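Sensor protein (Rhodopseudomonas palustris, PDB 2OOL) senses light as the chromophore-binding part of a bacteriophytochrome, holding a biliverdin-derived tetrapyrrole, and the whole protein probably acts as a histidine kinase. Local coordinates at residues 40-45 / 303-308; 104-109 / 134-139. One frame throughout, in Å; residues are numbered along the deposited sequence.

Contact 1: residues 40-45 / 303-308; sequences QPHGYL and PRFVSY
The side chains of His42 and Phe305 reach each other through two different first torsions. CG of His42 lies between its backbone N and carbonyl carbon (chi1 62°), while CG of Phe305 is anti to its backbone N (chi1 -176°), and the two side chains cross at about a right angle. CD2 and NE2 of His42 meet CE2 and CD2 of Phe305: CD2 of His42 is 3.6 Å from CE2 of Phe305, and NE2 of His42 is 3.8 Å from that same CE2. The ring centroids are 5.3 Å apart and the planes lie 52° from each other, an oblique aromatic pair.

His42 is the third residue of a type I turn from Gln40 to Gly43, just before strand 44-48 of the PAS domain. Phe305 belongs to the loop between strand 291-300 and helix 308-332 of the GAF domain, so the pair joins the two domains at the surface. A histidine suits the turn because its flat ring offers a carbon, CD2, to the phenylalanine; the flat, apolar phenylalanine can meet that ring and also pack on Glu134 of strand 128-134. NE2 of Gln40 bonds to the carbonyl oxygens of Ile232, on strand 230-233, and of Arg263. Replacing His42 with an alanine would probably cost the Phe305 ring its partner on the 40-45 side, leaving it held from the Glu134 side. With no hydrogen bond or salt bridge between the segments, the contact rests on van der Waals packing of two flat rings, which fixes little direction by itself.

Contact 2: residues 104-109 / 134-139; sequences PIRLDV and EPRDES
One face of the Arg106 guanidinium carries NH1 of Arg136, which stands 3.0 Å above the plane and offset toward the rim, while OD1 of Asp108 lies at the edge, in plane. The Arg136 guanidinium in turn has CG of Arg106 over one face and NH1 of Arg106 at its edge, and the two planes are 64° apart. The long methylene chain of Arg106 allows this, yet NH1 of Arg136 presses to 3.1 Å from CZ of Arg106, a tight surface meeting whose exact placement crystal neighbours may influence.

Arg106 NE gives Asp108 OD1 a nearly straight hydrogen bond of 2.9 Å (165°), on the syn side though 25° out of the carboxylate plane, within a salt bridge; a weak bond from NH2 joins it. These bonds steady the rotation of the Arg106 guanidinium. NH1 of Arg106 and NH1 of Arg136, both donors, are 3.2 Å apart without bonding, and the nearby carboxylate probably eases the like charges.

Arg106 and Asp108 sit on an outermost strand, 105-111, of the PAS sheet, paired with strand 114-125 and flanked by helix 84-94. Arg136 follows strand 128-134, where the chain leaves the sheet for helix 142-157.

Overall arrangement
Contacts 1 and 2 lie with centres about 11 Å apart and share the PAS sheet, one approaching it through the turn before strand 44-48, the other through its outermost strand 105-111. They meet where segment 303-308 runs beside segment 134-139: Phe305 CZ packs 3.7 Å from Pro135 CD, and Ser307 OG, which weakly caps the start of helix 308-332, is a short 2.5 Å from Asp137 OD1, a probable hydrogen bond. Tyr308 CD2 lies 3.7 Å from Pro104 CD. Segment 303-308, with the start of helix 308-332, packs on both segments of contact 2. The bound tetrapyrrole is about 13 Å from the side chain of His42, so contact 1 is domain packing rather than pocket lining.

Contact 1: residues 40-45 / 303-308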
loop_
_atom_site.group_PDB
_atom_site.type_symbol
_atom_site.label_atom_id
_atom_site.label_comp_id
_atom_site.label_asym_id
_atom_site.label_seq_id
_atom_site.Cartn_x
_atom_site.Cartn_y
_atom_site.Cartn_z
ATOM N N GLN A 40 -15.307 -7.974 22.445
ATOM C CA GLN A 40 -15.890 -8.707 21.353
ATOM C C GLN A 40 -15.104 -10.028 21.172
ATOM O O GLN A 40 -13.887 -10.001 20.963
ATOM C CB GLN A 40 -15.875 -7.885 20.050
ATOM C CG GLN A 40 -16.557 -6.517 20.213
ATOM C CD GLN A 40 -16.536 -5.715 18.967
ATOM O OE1 GLN A 40 -17.012 -6.179 17.946
ATOM N NE2 GLN A 40 -16.002 -4.494 19.040
ATOM N N PRO A 41 -15.810 -11.168 21.176
ATOM C CA PRO A 41 -15.177 -12.474 21.218
ATOM C C PRO A 41 -14.601 -13.070 19.923
ATOM O O PRO A 41 -14.171 -14.214 19.948
ATOM C CB PRO A 41 -16.304 -13.381 21.752
ATOM C CG PRO A 41 -17.525 -12.762 21.276
ATOM C CD PRO A 41 -17.274 -11.279 21.082
ATOM N N HIS A 42 -14.533 -12.341 18.811
ATOM C CA HIS A 42 -13.823 -12.883 17.642
ATOM C C HIS A 42 -12.300 -12.867 17.913
ATOM O O HIS A 42 -11.541 -13.340 17.088
ATOM C CB HIS A 42 -14.160 -12.089 16.356
ATOM C CG HIS A 42 -13.755 -10.647 16.427
ATOM N ND1 HIS A 42 -14.458 -9.719 17.156
ATOM C CD2 HIS A 42 -12.694 -9.991 15.908
ATOM C CE1 HIS A 42 -13.847 -8.553 17.089
ATOM N NE2 HIS A 42 -12.784 -8.681 16.322
ATOM N N GLY A 43 -11.860 -12.282 19.047
ATOM C CA GLY A 43 -10.430 -12.167 19.392
ATOM C C GLY A 43 -10.236 -12.513 20.868
ATOM O O GLY A 43 -11.182 -12.805 21.548
ATOM N N TYR A 44 -9.009 -12.473 21.353
ATOM C CA TYR A 44 -8.708 -12.730 22.766
ATOM C C TYR A 44 -7.825 -11.619 23.350
ATOM O O TYR A 44 -6.967 -11.083 22.662
ATOM C CB TYR A 44 -7.989 -14.098 22.917
ATOM C CG TYR A 44 -8.728 -15.273 22.307
ATOM C CD1 TYR A 44 -9.651 -16.004 23.041
ATOM C CD2 TYR A 44 -8.489 -15.669 20.984
ATOM C CE1 TYR A 44 -10.356 -17.083 22.456
ATOM C CE2 TYR A 44 -9.193 -16.737 20.400
ATOM C CZ TYR A 44 -10.120 -17.428 21.149
ATOM O OH TYR A 44 -10.786 -18.509 20.590
ATOM N N LEU A 45 -7.982 -11.317 24.638
ATOM C CA LEU A 45 -7.210 -10.227 25.257
ATOM C C LEU A 45 -6.460 -10.679 26.509
ATOM O O LEU A 45 -7.020 -11.389 27.338
ATOM C CB LEU A 45 -8.145 -9.057 25.610
ATOM C CG LEU A 45 -7.598 -7.772 26.204
ATOM C CD1 LEU A 45 -8.538 -6.621 25.839
ATOM C CD2 LEU A 45 -7.368 -7.844 27.762
ATOM N N PRO A 303 -22.569 -10.406 9.211
ATOM C CA PRO A 303 -21.285 -10.288 9.919
ATOM C C PRO A 303 -20.023 -10.411 9.048
ATOM O O PRO A 303 -19.948 -11.265 8.222
ATOM C CB PRO A 303 -21.356 -11.431 10.921
ATOM C CG PRO A 303 -22.814 -11.549 11.228
ATOM C CD PRO A 303 -23.503 -11.278 9.936
ATOM N N ARG A 304 -18.997 -9.609 9.291
ATOM C CA ARG A 304 -17.794 -9.675 8.483
ATOM C C ARG A 304 -16.572 -8.998 9.105
ATOM O O ARG A 304 -16.671 -7.832 9.554
ATOM C CB ARG A 304 -18.071 -9.008 7.174
ATOM C CG ARG A 304 -16.898 -9.016 6.218
ATOM C CD ARG A 304 -17.357 -8.568 4.816
ATOM N NE ARG A 304 -16.201 -8.516 3.926
ATOM C CZ ARG A 304 -16.021 -9.297 2.876
ATOM N NH1 ARG A 304 -16.956 -10.152 2.513
ATOM N NH2 ARG A 304 -14.920 -9.176 2.142
ATOM N N PHE A 305 -15.422 -9.674 9.024
ATOM C CA PHE A 305 -14.190 -9.196 9.642
ATOM C C PHE A 305 -13.265 -8.613 8.605
ATOM O O PHE A 305 -13.223 -9.065 7.473
ATOM C CB PHE A 305 -13.474 -10.335 10.371
ATOM C CG PHE A 305 -12.223 -9.903 11.126
ATOM C CD1 PHE A 305 -10.959 -10.317 10.707
ATOM C CD2 PHE A 305 -12.317 -9.079 12.239
ATOM C CE1 PHE A 305 -9.823 -9.940 11.384
ATOM C CE2 PHE A 305 -11.185 -8.677 12.929
ATOM C CZ PHE A 305 -9.909 -9.123 12.495
ATOM N N VAL A 306 -12.524 -7.602 9.010
ATOM C CA VAL A 306 -11.533 -6.966 8.178
ATOM C C VAL A 306 -10.214 -7.009 8.947
ATOM O O VAL A 306 -10.160 -6.618 10.137
ATOM C CB VAL A 306 -11.949 -5.465 7.837
ATOM C CG1 VAL A 306 -10.916 -4.788 6.934
ATOM C CG2 VAL A 306 -13.298 -5.435 7.168
ATOM N N SER A 307 -9.162 -7.548 8.327
ATOM C CA SER A 307 -7.883 -7.784 9.071
ATOM C C SER A 307 -7.203 -6.495 9.513
ATOM O O SER A 307 -7.480 -5.442 8.996
ATOM C CB SER A 307 -6.890 -8.577 8.226
ATOM O OG SER A 307 -6.280 -7.726 7.259
ATOM N N TYR A 308 -6.279 -6.565 10.464
ATOM C CA TYR A 308 -5.657 -5.365 10.965
ATOM C C TYR A 308 -4.987 -4.552 9.844
ATOM O O TYR A 308 -5.053 -3.305 9.836
ATOM C CB TYR A 308 -4.614 -5.731 11.982
ATOM C CG TYR A 308 -4.124 -4.587 12.814
ATOM C CD1 TYR A 308 -4.861 -4.137 13.891
ATOM C CD2 TYR A 308 -2.922 -3.977 12.538
ATOM C CE1 TYR A 308 -4.399 -3.102 14.680
ATOM C CE2 TYR A 308 -2.449 -2.946 13.325
ATOM C CZ TYR A 308 -3.196 -2.507 14.376
ATOM O OH TYR A 308 -2.734 -1.476 15.175
#

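Contact 2: residues 104-109 / 134-139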
loop_
_atom_site.group_PDB
_atom_site.type_symbol
_atom_site.label_atom_id
_atom_site.label_comp_id
_atom_site.label_asym_id
_atom_site.label_seq_id
_atom_site.Cartn_x
_atom_site.Cartn_y
_atom_site.Cartn_z
ATOM N N PRO A 104 0.814 -5.506 13.196
ATOM C CA PRO A 104 0.570 -6.689 13.997
ATOM C C PRO A 104 1.818 -7.581 14.035
ATOM O O PRO A 104 2.638 -7.533 13.109
ATOM C CB PRO A 104 -0.573 -7.360 13.235
ATOM C CG PRO A 104 -0.282 -7.088 11.843
ATOM C CD PRO A 104 0.315 -5.704 11.812
ATOM N N ILE A 105 1.910 -8.396 15.081
ATOM C CA ILE A 105 2.987 -9.334 15.283
ATOM C C ILE A 105 2.394 -10.723 15.148
ATOM O O ILE A 105 1.361 -10.980 15.735
ATOM C CB ILE A 105 3.559 -9.156 16.717
ATOM C CG1 ILE A 105 3.957 -7.694 16.958
ATOM C CG2 ILE A 105 4.748 -10.076 16.954
ATOM C CD1 ILE A 105 3.530 -7.172 18.311
ATOM N N ARG A 106 3.022 -11.628 14.399
ATOM C CA ARG A 106 2.475 -12.983 14.296
ATOM C C ARG A 106 2.776 -13.707 15.573
ATOM O O ARG A 106 3.904 -13.741 15.999
ATOM C CB ARG A 106 3.051 -13.764 13.115
ATOM C CG ARG A 106 2.423 -15.210 12.973
ATOM C CD ARG A 106 3.435 -16.302 12.685
ATOM N NE ARG A 106 2.692 -17.531 12.450
ATOM C CZ ARG A 106 2.670 -18.216 11.306
ATOM N NH1 ARG A 106 3.400 -17.885 10.209
ATOM N NH2 ARG A 106 1.880 -19.274 11.276
ATOM N N LEU A 107 1.749 -14.269 16.190
ATOM C CA LEU A 107 1.890 -15.075 17.372
ATOM C C LEU A 107 1.157 -16.402 17.165
ATOM O O LEU A 107 0.004 -16.424 16.679
ATOM C CB LEU A 107 1.310 -14.342 18.572
ATOM C CG LEU A 107 2.025 -13.032 19.016
ATOM C CD1 LEU A 107 1.360 -12.401 20.152
ATOM C CD2 LEU A 107 3.477 -13.264 19.353
ATOM N N ASP A 108 1.847 -17.490 17.514
ATOM C CA ASP A 108 1.338 -18.842 17.495
ATOM C C ASP A 108 1.148 -19.300 18.934
ATOM O O ASP A 108 2.117 -19.315 19.705
ATOM C CB ASP A 108 2.336 -19.764 16.748
ATOM C CG ASP A 108 2.422 -19.439 15.219
ATOM O OD1 ASP A 108 1.453 -18.939 14.662
ATOM O OD2 ASP A 108 3.452 -19.665 14.562
ATOM N N VAL A 109 -0.090 -19.655 19.282
ATOM C CA VAL A 109 -0.495 -20.128 20.602
ATOM C C VAL A 109 -0.519 -21.657 20.571
ATOM O O VAL A 109 -1.056 -22.239 19.619
ATOM C CB VAL A 109 -1.910 -19.621 20.931
ATOM C CG1 VAL A 109 -2.451 -20.144 22.239
ATOM C CG2 VAL A 109 -1.951 -18.092 20.886
ATOM N N GLU A 134 -6.058 -11.355 17.167
ATOM C CA GLU A 134 -7.090 -11.289 16.107
ATOM C C GLU A 134 -6.788 -12.352 15.066
ATOM O O GLU A 134 -5.665 -12.756 14.949
ATOM C CB GLU A 134 -7.034 -9.930 15.355
ATOM C CG GLU A 134 -7.720 -8.761 16.039
ATOM C CD GLU A 134 -7.875 -7.512 15.150
ATOM O OE1 GLU A 134 -7.335 -7.480 13.993
ATOM O OE2 GLU A 134 -8.485 -6.534 15.660
ATOM N N PRO A 135 -7.774 -12.694 14.212
ATOM C CA PRO A 135 -7.460 -13.519 13.057
ATOM C C PRO A 135 -6.504 -12.819 12.100
ATOM O O PRO A 135 -6.489 -11.588 12.008
ATOM C CB PRO A 135 -8.815 -13.737 12.372
ATOM C CG PRO A 135 -9.853 -13.250 13.322
ATOM C CD PRO A 135 -9.187 -12.293 14.259
ATOM N N ARG A 136 -5.716 -13.593 11.385
ATOM C CA ARG A 136 -4.720 -13.035 10.500
ATOM C C ARG A 136 -5.282 -12.557 9.159
ATOM O O ARG A 136 -6.356 -12.966 8.734
ATOM C CB ARG A 136 -3.633 -14.074 10.215
ATOM C CG ARG A 136 -2.949 -14.610 11.462
ATOM C CD ARG A 136 -1.593 -15.229 11.165
ATOM N NE ARG A 136 -0.710 -14.271 10.511
ATOM C CZ ARG A 136 0.499 -14.562 10.025
ATOM N NH1 ARG A 136 1.024 -15.794 10.162
ATOM N NH2 ARG A 136 1.222 -13.609 9.433
ATOM N N ASP A 137 -4.494 -11.732 8.490
ATOM C CA ASP A 137 -4.810 -11.296 7.161
ATOM C C ASP A 137 -4.794 -12.486 6.203
ATOM O O ASP A 137 -3.855 -13.294 6.221
ATOM C CB ASP A 137 -3.814 -10.240 6.696
ATOM C CG ASP A 137 -4.196 -9.642 5.354
ATOM O OD1 ASP A 137 -5.067 -8.739 5.309
ATOM O OD2 ASP A 137 -3.620 -10.089 4.348
ATOM N N GLU A 138 -5.834 -12.584 5.377
ATOM C CA GLU A 138 -6.022 -13.758 4.482
ATOM C C GLU A 138 -5.896 -13.505 2.978
ATOM O O GLU A 138 -6.377 -14.319 2.195
ATOM C CB GLU A 138 -7.421 -14.376 4.724
ATOM C CG GLU A 138 -7.481 -15.550 5.724
ATOM C CD GLU A 138 -8.926 -16.092 5.886
ATOM O OE1 GLU A 138 -9.361 -16.923 5.032
ATOM O OE2 GLU A 138 -9.613 -15.674 6.865
ATOM N N SER A 139 -5.276 -12.432 2.513
ATOM C CA SER A 139 -5.415 -12.176 1.043
ATOM C C SER A 139 -4.480 -12.985 0.135
ATOM O O SER A 139 -3.279 -13.126 0.364
ATOM C CB SER A 139 -5.352 -10.684 0.677
ATOM O OG SER A 139 -5.569 -10.514 -0.733
#